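Local coordinates for uncharacterized protein (Chaetomium thermophilum, PDB 3LPZ), which probably acts in the Get pathway of tail-anchored protein biogenesis as an alpha-solenoid protein that binds Get5, at residues 123-128 against 136-141. Sequence-based numbering, arbitrary orientation.
Sequences DWSKKF and PELHHV
One methyl group of L138 carries most of this small, buried contact. CD1 lies 3.9 Å from CB of S125 and 4.4 Å from CZ3 of W124, which it approaches at the ring edge, close to the plane of the indole. Helix 112-128 thus offers a serine methylene and an aromatic edge side by side, and the leucine branch reaches both. With CG beside the backbone N (chi1 -68°) and CD1 anti to CA (chi2 -180°), CD1 is the branch of L138 that reaches S125. No hydrogen bond crosses between 123-128 and 136-141; the join is apolar. The nearest CA atoms of the two segments, those of S125 and L138, are 8.4 Å apart, and little surface is buried between them.

The polar ends of the two residues that meet L138 have partners outside the two segments. OG of S125, beside both the backbone N and the carbonyl carbon (chi1 80°), is hydrogen-bonded to O of I122 and to N of D135, so the serine also ties its helix to the residue just before helix 136-148. OD2 of D135 in turn accepts a hydrogen bond from the backbone N of L138. The indole is fixed by NE1 of W124 bonding to O of Q90, while F85 meets its ring at a shallow angle.

The contact joins the successive helices 112-128 and 136-148 of the alpha-solenoid, with helix 94-104 touching both W124 and L138, through L100 and L101 among others, and helix 71-88 packing on the tryptophan.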
loop_
_atom_site.group_PDB
_atom_site.type_symbol
_atom_site.label_atom_id
_atom_site.label_comp_id
_atom_site.label_asym_id
_atom_site.label_seq_id
_atom_site.Cartn_x
_atom_site.Cartn_y
_atom_site.Cartn_z
ATOM N N ASP A 123 -6.762 5.973 9.757
ATOM C CA ASP A 123 -6.212 6.645 10.943
ATOM C C ASP A 123 -6.810 6.045 12.213
ATOM O O ASP A 123 -6.092 5.767 13.174
ATOM C CB ASP A 123 -6.458 8.169 10.916
ATOM C CG ASP A 123 -6.037 8.845 12.206
ATOM O OD1 ASP A 123 -4.832 9.149 12.366
ATOM O OD2 ASP A 123 -6.896 9.048 13.080
ATOM N N TRP A 124 -8.110 5.802 12.225
ATOM C CA TRP A 124 -8.671 5.099 13.384
ATOM C C TRP A 124 -7.996 3.720 13.540
ATOM O O TRP A 124 -7.660 3.312 14.640
ATOM C CB TRP A 124 -10.188 4.965 13.263
ATOM C CG TRP A 124 -10.770 3.831 14.082
ATOM C CD1 TRP A 124 -11.081 3.845 15.431
ATOM C CD2 TRP A 124 -11.123 2.525 13.607
ATOM N NE1 TRP A 124 -11.624 2.646 15.793
ATOM C CE2 TRP A 124 -11.650 1.810 14.705
ATOM C CE3 TRP A 124 -11.056 1.892 12.351
ATOM C CZ2 TRP A 124 -12.104 0.484 14.596
ATOM C CZ3 TRP A 124 -11.498 0.576 12.238
ATOM C CH2 TRP A 124 -12.024 -0.114 13.362
ATOM N N SER A 125 -7.774 3.020 12.431
ATOM C CA SER A 125 -7.203 1.672 12.515
ATOM C C SER A 125 -5.731 1.706 13.028
ATOM O O SER A 125 -5.276 0.758 13.652
ATOM C CB SER A 125 -7.322 0.944 11.180
ATOM O OG SER A 125 -6.307 1.345 10.266
ATOM N N LYS A 126 -5.003 2.785 12.756
ATOM C CA LYS A 126 -3.629 2.932 13.265
ATOM C C LYS A 126 -3.620 3.112 14.772
ATOM O O LYS A 126 -2.809 2.492 15.487
ATOM C CB LYS A 126 -2.935 4.145 12.640
ATOM C CG LYS A 126 -2.741 4.079 11.147
ATOM C CD LYS A 126 -2.128 5.400 10.687
ATOM C CE LYS A 126 -1.507 5.284 9.343
ATOM N NZ LYS A 126 -0.914 6.597 8.976
ATOM N N LYS A 127 -4.517 3.975 15.247
ATOM C CA LYS A 127 -4.572 4.333 16.657
ATOM C C LYS A 127 -5.318 3.307 17.511
ATOM O O LYS A 127 -5.006 3.142 18.677
ATOM C CB LYS A 127 -5.169 5.748 16.797
ATOM C CG LYS A 127 -4.098 6.790 16.432
ATOM C CD LYS A 127 -4.612 8.183 16.179
ATOM C CE LYS A 127 -3.425 9.070 15.830
ATOM N NZ LYS A 127 -3.782 10.029 14.750
ATOM N N PHE A 128 -6.272 2.594 16.919
ATOM C CA PHE A 128 -7.132 1.703 17.671
ATOM C C PHE A 128 -6.910 0.220 17.318
ATOM O O PHE A 128 -7.628 -0.646 17.780
ATOM C CB PHE A 128 -8.599 2.165 17.542
ATOM C CG PHE A 128 -8.892 3.442 18.325
ATOM C CD1 PHE A 128 -8.614 4.712 17.769
ATOM C CD2 PHE A 128 -9.362 3.378 19.643
ATOM C CE1 PHE A 128 -8.877 5.871 18.477
ATOM C CE2 PHE A 128 -9.614 4.559 20.380
ATOM C CZ PHE A 128 -9.374 5.801 19.793
ATOM N N PRO A 136 -4.001 -4.100 8.153
ATOM C CA PRO A 136 -3.638 -4.658 6.855
ATOM C C PRO A 136 -4.806 -4.954 5.895
ATOM O O PRO A 136 -4.677 -4.697 4.680
ATOM C CB PRO A 136 -2.949 -5.972 7.239
ATOM C CG PRO A 136 -2.224 -5.599 8.556
ATOM C CD PRO A 136 -3.293 -4.773 9.267
ATOM N N GLU A 137 -5.904 -5.518 6.410
ATOM C CA GLU A 137 -7.041 -5.890 5.535
ATOM C C GLU A 137 -7.692 -4.621 4.965
ATOM O O GLU A 137 -8.075 -4.590 3.798
ATOM C CB GLU A 137 -8.089 -6.748 6.287
ATOM C CG GLU A 137 -9.231 -7.236 5.421
ATOM C CD GLU A 137 -10.164 -8.219 6.157
ATOM O OE1 GLU A 137 -9.786 -8.805 7.211
ATOM O OE2 GLU A 137 -11.302 -8.376 5.693
ATOM N N LEU A 138 -7.782 -3.558 5.765
ATOM C CA LEU A 138 -8.291 -2.291 5.210
ATOM C C LEU A 138 -7.372 -1.759 4.106
ATOM O O LEU A 138 -7.857 -1.354 3.028
ATOM C CB LEU A 138 -8.492 -1.240 6.301
ATOM C CG LEU A 138 -9.606 -1.491 7.330
ATOM C CD1 LEU A 138 -9.626 -0.318 8.315
ATOM C CD2 LEU A 138 -10.995 -1.622 6.662
ATOM N N HIS A 139 -6.048 -1.802 4.339
ATOM C CA HIS A 139 -5.086 -1.409 3.293
ATOM C C HIS A 139 -5.245 -2.281 2.040
ATOM O O HIS A 139 -5.205 -1.772 0.909
ATOM C CB HIS A 139 -3.625 -1.509 3.768
ATOM C CG HIS A 139 -3.171 -0.336 4.583
ATOM N ND1 HIS A 139 -3.221 0.961 4.115
ATOM C CD2 HIS A 139 -2.645 -0.261 5.832
ATOM C CE1 HIS A 139 -2.740 1.788 5.033
ATOM N NE2 HIS A 139 -2.387 1.073 6.088
ATOM N N HIS A 140 -5.394 -3.589 2.235
ATOM C CA HIS A 140 -5.615 -4.476 1.111
ATOM C C HIS A 140 -6.841 -4.083 0.247
ATOM O O HIS A 140 -6.745 -3.950 -0.970
ATOM C CB HIS A 140 -5.763 -5.926 1.549
ATOM C CG HIS A 140 -6.070 -6.841 0.397
ATOM N ND1 HIS A 140 -5.109 -7.222 -0.516
ATOM C CD2 HIS A 140 -7.232 -7.407 -0.014
ATOM C CE1 HIS A 140 -5.669 -7.995 -1.439
ATOM N NE2 HIS A 140 -6.953 -8.132 -1.152
ATOM N N VAL A 141 -7.994 -3.969 0.887
ATOM C CA VAL A 141 -9.210 -3.613 0.180
ATOM C C VAL A 141 -9.140 -2.227 -0.508
ATOM O O VAL A 141 -9.506 -2.114 -1.667
ATOM C CB VAL A 141 -10.455 -3.768 1.075
ATOM C CG1 VAL A 141 -11.721 -3.338 0.282
ATOM C CG2 VAL A 141 -10.560 -5.256 1.552
#